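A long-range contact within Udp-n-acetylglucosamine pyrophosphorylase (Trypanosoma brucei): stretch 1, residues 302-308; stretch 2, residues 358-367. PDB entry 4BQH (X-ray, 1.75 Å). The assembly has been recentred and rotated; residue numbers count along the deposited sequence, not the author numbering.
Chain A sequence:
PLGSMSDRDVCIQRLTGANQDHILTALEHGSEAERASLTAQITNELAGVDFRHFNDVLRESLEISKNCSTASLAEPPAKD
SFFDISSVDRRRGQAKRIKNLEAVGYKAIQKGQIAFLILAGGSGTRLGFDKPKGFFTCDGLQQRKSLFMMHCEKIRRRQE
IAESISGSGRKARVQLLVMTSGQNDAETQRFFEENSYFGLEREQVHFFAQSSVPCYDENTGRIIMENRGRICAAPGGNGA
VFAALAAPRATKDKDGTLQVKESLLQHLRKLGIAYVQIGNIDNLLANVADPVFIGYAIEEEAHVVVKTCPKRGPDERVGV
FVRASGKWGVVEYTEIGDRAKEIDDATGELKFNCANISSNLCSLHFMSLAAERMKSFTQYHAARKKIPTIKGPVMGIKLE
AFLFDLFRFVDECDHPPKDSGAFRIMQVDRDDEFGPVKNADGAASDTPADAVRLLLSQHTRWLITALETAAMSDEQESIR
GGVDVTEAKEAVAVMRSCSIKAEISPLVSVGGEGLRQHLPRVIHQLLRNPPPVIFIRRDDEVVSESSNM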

# COMPACT_ATOMS: atom_id res chain seq x y z
N ALA A 302 -2.75 -6.15 -18.33
CA ALA A 302 -3.60 -6.20 -17.14
C ALA A 302 -4.01 -4.79 -16.71
O ALA A 302 -3.22 -3.82 -16.87
CB ALA A 302 -2.87 -6.91 -16.01
N HIS A 303 -5.23 -4.67 -16.21
CA HIS A 303 -5.69 -3.44 -15.54
C HIS A 303 -5.52 -3.53 -14.03
O HIS A 303 -5.41 -2.51 -13.35
CB HIS A 303 -7.14 -3.16 -15.91
CG HIS A 303 -7.30 -2.62 -17.31
ND1 HIS A 303 -6.94 -1.35 -17.64
CD2 HIS A 303 -7.79 -3.21 -18.48
CE1 HIS A 303 -7.17 -1.14 -18.97
NE2 HIS A 303 -7.71 -2.29 -19.48
N VAL A 304 -5.49 -4.75 -13.51
CA VAL A 304 -5.17 -4.99 -12.08
C VAL A 304 -4.21 -6.17 -11.98
O VAL A 304 -4.51 -7.23 -12.54
CB VAL A 304 -6.43 -5.31 -11.24
CG1 VAL A 304 -6.02 -5.76 -9.82
CG2 VAL A 304 -7.34 -4.10 -11.17
N VAL A 305 -3.10 -5.99 -11.26
CA VAL A 305 -2.27 -7.12 -10.85
C VAL A 305 -2.19 -7.08 -9.33
O VAL A 305 -1.96 -6.00 -8.76
CB VAL A 305 -0.84 -7.06 -11.42
CG1 VAL A 305 -0.10 -8.35 -11.08
CG2 VAL A 305 -0.87 -6.90 -12.94
N VAL A 306 -2.44 -8.22 -8.68
CA VAL A 306 -2.27 -8.31 -7.23
C VAL A 306 -1.07 -9.18 -6.90
O VAL A 306 -0.79 -10.22 -7.57
CB VAL A 306 -3.53 -8.85 -6.51
CG1 VAL A 306 -4.73 -7.93 -6.81
CG2 VAL A 306 -3.84 -10.28 -6.94
N LYS A 307 -0.35 -8.76 -5.86
CA LYS A 307 0.66 -9.66 -5.30
C LYS A 307 0.06 -10.48 -4.17
O LYS A 307 -0.69 -9.96 -3.34
CB LYS A 307 1.85 -8.89 -4.74
CG LYS A 307 2.87 -8.54 -5.81
CD LYS A 307 4.06 -7.88 -5.13
CE LYS A 307 5.13 -7.56 -6.16
NZ LYS A 307 6.18 -6.66 -5.58
N THR A 308 0.43 -11.75 -4.13
CA THR A 308 -0.11 -12.68 -3.13
C THR A 308 1.03 -13.56 -2.65
O THR A 308 2.06 -13.65 -3.32
CB THR A 308 -1.20 -13.58 -3.74
OG1 THR A 308 -0.68 -14.27 -4.88
CG2 THR A 308 -2.39 -12.71 -4.19
N SER A 358 -2.11 -7.03 0.31
CA SER A 358 -2.48 -5.64 0.05
C SER A 358 -1.40 -4.90 -0.73
O SER A 358 -0.98 -3.80 -0.36
CB SER A 358 -2.84 -4.89 1.34
OG SER A 358 -3.78 -5.66 2.05
N SER A 359 -0.96 -5.52 -1.82
CA SER A 359 0.01 -4.90 -2.70
C SER A 359 -0.54 -5.05 -4.13
O SER A 359 -0.66 -6.16 -4.63
CB SER A 359 1.34 -5.62 -2.57
OG SER A 359 2.28 -5.05 -3.46
N ASN A 360 -0.89 -3.92 -4.75
CA ASN A 360 -1.62 -3.93 -6.02
C ASN A 360 -0.98 -3.00 -7.04
O ASN A 360 -0.34 -2.01 -6.69
CB ASN A 360 -3.08 -3.45 -5.89
CG ASN A 360 -3.88 -4.18 -4.82
OD1 ASN A 360 -3.70 -5.37 -4.53
ND2 ASN A 360 -4.82 -3.46 -4.27
N LEU A 361 -1.17 -3.34 -8.31
CA LEU A 361 -0.76 -2.43 -9.38
C LEU A 361 -1.97 -2.25 -10.28
O LEU A 361 -2.49 -3.23 -10.81
CB LEU A 361 0.43 -3.03 -10.13
CG LEU A 361 1.02 -2.15 -11.22
CD1 LEU A 361 1.74 -0.95 -10.62
CD2 LEU A 361 2.03 -2.94 -12.01
N CYS A 362 -2.44 -1.02 -10.44
CA CYS A 362 -3.65 -0.79 -11.20
C CYS A 362 -3.38 0.19 -12.33
O CYS A 362 -2.63 1.14 -12.15
CB CYS A 362 -4.72 -0.18 -10.31
SG CYS A 362 -5.19 -1.27 -8.95
N SER A 363 -4.02 -0.03 -13.49
CA SER A 363 -3.95 0.96 -14.55
C SER A 363 -4.66 2.25 -14.11
O SER A 363 -5.58 2.24 -13.27
CB SER A 363 -4.62 0.45 -15.84
OG SER A 363 -6.03 0.32 -15.66
N LEU A 364 -4.28 3.36 -14.70
CA LEU A 364 -4.99 4.60 -14.42
C LEU A 364 -6.44 4.52 -14.91
O LEU A 364 -7.35 5.03 -14.27
CB LEU A 364 -4.26 5.81 -15.01
CG LEU A 364 -4.69 7.12 -14.32
CD1 LEU A 364 -4.18 7.21 -12.88
CD2 LEU A 364 -4.19 8.33 -15.09
N HIS A 365 -6.66 3.84 -16.03
CA HIS A 365 -8.03 3.57 -16.50
C HIS A 365 -8.84 2.85 -15.44
O HIS A 365 -9.99 3.24 -15.18
CB HIS A 365 -8.03 2.73 -17.78
CG HIS A 365 -9.40 2.64 -18.45
ND1 HIS A 365 -9.59 1.99 -19.61
CD2 HIS A 365 -10.63 3.20 -18.11
CE1 HIS A 365 -10.89 2.08 -19.97
NE2 HIS A 365 -11.52 2.81 -19.06
N PHE A 366 -8.26 1.80 -14.84
CA PHE A 366 -8.99 1.11 -13.75
C PHE A 366 -9.27 2.05 -12.58
O PHE A 366 -10.37 2.03 -12.02
CB PHE A 366 -8.27 -0.16 -13.25
CG PHE A 366 -8.99 -0.82 -12.10
CD1 PHE A 366 -10.12 -1.58 -12.34
CD2 PHE A 366 -8.59 -0.61 -10.78
CE1 PHE A 366 -10.83 -2.14 -11.28
CE2 PHE A 366 -9.28 -1.22 -9.73
CZ PHE A 366 -10.39 -1.98 -9.98
N MET A 367 -8.27 2.85 -12.17
CA MET A 367 -8.51 3.76 -11.04
C MET A 367 -9.70 4.68 -11.33
O MET A 367 -10.52 4.96 -10.45
CB MET A 367 -7.26 4.55 -10.71
CG MET A 367 -6.07 3.67 -10.30
SD MET A 367 -6.38 2.54 -8.94
CE MET A 367 -6.54 3.69 -7.56
O HOH W 1 -2.48 -7.95 -2.85
O HOH W 2 5.20 -4.59 -4.07

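Two neighbouring strands, 304-308 and 359-363, run antiparallel and pair edge to edge. Their axes approach to 4.8 Å, with 172° between their directions. Together the two stretches bury 516 Å², counting both sides.

The backbone supplies the frame. Val 305 and Leu 361 form a hydrogen-bonded pair and exchange two bonds: Val 305 N to Leu 361 O is 2.9 Å, and Leu 361 N to Val 305 O is 2.8 Å. At one end of the ladder Ser 363 N donates to His 303 O at 2.8 Å. Towards the other end Lys 307 N donates to Ser 359 O at 2.9 Å. At Val 304-Cys 362 and Val 306-Asn 360 the chains draw closer, with CA atoms about 4.6 Å apart. There CA-H groups meet carbonyl oxygens: Cys 362 CA lies 3.3 Å from His 303 O, and Val 304 CA lies 3.4 Å from Leu 361 O.

The side chains alternate between two faces. Val 304, Cys 362, Val 306 and Asn 360 share one face; Val 305, Leu 361, Lys 307 and Ser 359 share the other.

The best fit of bump to surface is on the first face. Val 304 CG2 sits over one face of the Phe 366 ring, 3.6 Å from the ring centroid and only 6° off the ring normal. This is a CH-pi contact. The helix that begins after the strand brings Phe 366 back towards the first stretch, and its flat ring receives the methyl. The same methyl reaches the smaller Cys 362, with Val 304 CG2 4.2 Å from Cys 362 SG. All three residues are buried, and their apolar surfaces suit this packing. Further along, Val 306 packs beside the side chain of Asn 360, its partner in the register.

On the other face, Val 305 and Leu 361 lie side by side, with Val 305 CB 4.4 Å from Leu 361 CB. Both are buried and apolar. Next to them the aliphatic part of Lys 307 passes the small Ser 359, with Lys 307 CD 3.7 Å from Ser 359 OG. The end of the lysine leads away. Water 2 joins the two side chains, 2.7 Å from Lys 307 NZ and 3.0 Å from Ser 359 OG. Water 1 links the backbones, 2.7 Å from Lys 307 O and 3.0 Å from Ser 359 N.

His 303 closes the strand-to-helix end. It is the residue most covered by the other stretch. Ser 363 OG meets the edge of its ring, and His 303 ND1 and Ser 363 OG are hydrogen-bonded at 2.7 Å. Ser 363 is also the helix N-cap: Phe 366 N donates to Ser 363 OG at 2.8 Å. A short serine suits this corner, since one hydroxyl serves both the helix and the histidine. His 365 flanks the histidine obliquely, with His 303 CE1 4.0 Å from His 365 ND1 and the ring planes at 88°.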